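Local coordinates for AopB (Aeromonas hydrophila, PDB 3WXX), which serves as a type III secretion translocator that probably inserts into the host membrane to help build the translocon and is bound beforehand by its chaperone AcrH, at the interface of chains B and A. Coordinates in Å, arbitrary orientation; residue numbers count along the deposited sequence, not the author numbering. Chains: chain A, AopB; chain B, AcrH.

The interface of chains B and A. Residues chain B 80-81, 84; chain A 124-125, 127-128, 150.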
ATOM      1  N   ILE B  80      -9.457   1.619   2.400  1.00 41.71           N
ATOM      2  CA  ILE B  80      -8.849   1.837   3.734  1.00 36.69           C
ATOM      3  C   ILE B  80      -7.464   1.264   3.817  1.00 37.51           C
ATOM      4  O   ILE B  80      -6.568   1.877   4.375  1.00 41.55           O
ATOM      5  CB  ILE B  80      -9.682   1.233   4.841  1.00 35.98           C
ATOM      6  CG1 ILE B  80     -11.019   1.967   4.960  1.00 39.97           C
ATOM      7  CG2 ILE B  80      -8.975   1.359   6.156  1.00 34.19           C
ATOM      8  CD1 ILE B  80     -12.175   1.123   5.433  1.00 41.19           C
ATOM      9  N   ASP B  81      -7.266   0.100   3.203  1.00 42.59           N
ATOM     10  CA  ASP B  81      -5.935  -0.532   3.164  1.00 39.25           C
ATOM     11  C   ASP B  81      -4.927   0.385   2.469  1.00 36.04           C
ATOM     12  O   ASP B  81      -3.845   0.554   2.932  1.00 37.46           O
ATOM     13  CB  ASP B  81      -5.966  -1.852   2.378  1.00 41.41           C
ATOM     14  CG  ASP B  81      -6.731  -2.964   3.058  1.00 44.94           C
ATOM     15  OD1 ASP B  81      -6.882  -3.010   4.312  1.00 44.78           O
ATOM     16  OD2 ASP B  81      -7.151  -3.840   2.280  1.00 51.99           O
ATOM     17  N   SER B  84      -4.396   3.562   4.466  1.00 34.22           N
ATOM     18  CA  SER B  84      -3.547   3.208   5.596  1.00 36.83           C
ATOM     19  C   SER B  84      -2.057   3.165   5.186  1.00 37.92           C
ATOM     20  O   SER B  84      -1.222   3.861   5.768  1.00 39.16           O
ATOM     21  CB  SER B  84      -3.963   1.874   6.234  1.00 37.35           C
ATOM     22  OG  SER B  84      -5.304   1.905   6.766  1.00 34.43           O
TER
ATOM     23  N   ILE A 124      -6.422   2.647  11.006  1.00 41.29           N
ATOM     24  CA  ILE A 124      -5.517   1.833  10.196  1.00 45.23           C
ATOM     25  C   ILE A 124      -5.975   0.373  10.082  1.00 40.20           C
ATOM     26  O   ILE A 124      -6.379  -0.233  11.044  1.00 44.70           O
ATOM     27  CB  ILE A 124      -4.113   2.021  10.747  1.00 44.67           C
ATOM     28  CG1 ILE A 124      -3.631   3.364  10.248  1.00 51.79           C
ATOM     29  CG2 ILE A 124      -3.191   0.919  10.327  1.00 46.82           C
ATOM     30  CD1 ILE A 124      -2.181   3.639  10.541  1.00 62.15           C
ATOM     31  N   SER A 125      -5.987  -0.172   8.893  1.00 40.65           N
ATOM     32  CA  SER A 125      -6.545  -1.522   8.715  1.00 40.84           C
ATOM     33  C   SER A 125      -5.599  -2.532   9.314  1.00 42.18           C
ATOM     34  O   SER A 125      -4.418  -2.225   9.580  1.00 45.13           O
ATOM     35  CB  SER A 125      -6.736  -1.867   7.233  1.00 39.48           C
ATOM     36  OG  SER A 125      -5.520  -1.760   6.511  1.00 42.18           O
ATOM     37  N   ILE A 127      -4.339  -5.220   7.763  1.00 48.77           N
ATOM     38  CA  ILE A 127      -3.292  -5.499   6.787  1.00 51.50           C
ATOM     39  C   ILE A 127      -2.191  -4.489   6.974  1.00 47.76           C
ATOM     40  O   ILE A 127      -1.034  -4.834   7.183  1.00 55.80           O
ATOM     41  CB  ILE A 127      -3.786  -5.379   5.329  1.00 54.30           C
ATOM     42  CG1 ILE A 127      -4.768  -6.468   4.960  1.00 61.22           C
ATOM     43  CG2 ILE A 127      -2.615  -5.462   4.376  1.00 58.12           C
ATOM     44  CD1 ILE A 127      -4.174  -7.855   5.025  1.00 70.92           C
ATOM     45  N   ALA A 128      -2.548  -3.223   6.903  1.00 48.96           N
ATOM     46  CA  ALA A 128      -1.529  -2.192   6.942  1.00 50.23           C
ATOM     47  C   ALA A 128      -0.733  -2.274   8.237  1.00 43.56           C
ATOM     48  O   ALA A 128       0.466  -2.048   8.270  1.00 45.80           O
ATOM     49  CB  ALA A 128      -2.168  -0.825   6.797  1.00 54.42           C
ATOM     50  N   ILE A 150      -1.248  -4.971  -0.808  1.00 43.58           N
ATOM     51  CA  ILE A 150      -2.274  -3.949  -0.836  1.00 40.50           C
ATOM     52  C   ILE A 150      -2.648  -3.584  -2.253  1.00 41.48           C
ATOM     53  O   ILE A 150      -3.824  -3.417  -2.558  1.00 38.75           O
ATOM     54  CB  ILE A 150      -1.823  -2.728  -0.067  1.00 43.52           C
ATOM     55  CG1 ILE A 150      -1.920  -3.038   1.433  1.00 43.38           C
ATOM     56  CG2 ILE A 150      -2.665  -1.519  -0.445  1.00 40.48           C
ATOM     57  CD1 ILE A 150      -1.363  -1.939   2.303  1.00 41.15           C
TER
HETATM   58  O   HOH W   1      -6.958  -5.038   6.535  1.00 52.73           O
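The B:Asp81 carboxylate presents one face to A:Ile127, whose CB stands almost directly above OD1 at 4.0 Å with CG1 beside it, while the edge at OD1 takes the polar partners. The A:Ser125 hydroxyl, OG, donates to OD1 over 2.9 Å, arriving on the anti side and 15° out of the carboxylate plane. A water approaches the same oxygen from the flank nearer OD2 and joins it to the backbone N of A:Ile127.

This is where the chaperone AcrH meets the translocator AopB, in a construct covering an internal piece of AopB with its predicted membrane-spanning segments. The chaperone helix 76-89 supplies B:Asp81 and B:Ser84; AopB supplies the start of helix 126-151, which A:Ser125 caps. The cap's OG sits between its own backbone N and carbonyl carbon (chi1 57°), a turn that lets it donate to B:Asp81 and also receive a weak bond from A:Ala128 N in the first turn. The carboxylate therefore lies by the amino end of the helix, an arrangement that would probably stabilise a negative charge there.

One turn along the chaperone helix, B:Ser84 holds the backbone of the cap. Its OG accepts from A:Ser125 N at 3.0 Å in a nearly straight bond. With OG beside the backbone N (chi1 -62°), the same hydroxyl can reach back to B:Ile80 O, 2.7 Å away, from above that carbonyl's plane. The intrahelical bond thus fixes the hydroxyl's rotation and turns its acceptor side towards AopB.

Apolar contacts border the polar centre. B:Ser84 CB packs on the methyl of A:Ala128, and B:Ile80 CG2 lies at the margin, next to A:Ser125 CB. A:Ile150 belongs to the last turn of the range 126-151, where the chain has folded back to lie near the first turn, and its CD1 methyl comes to 3.6 Å from the backbone O of B:Asp81.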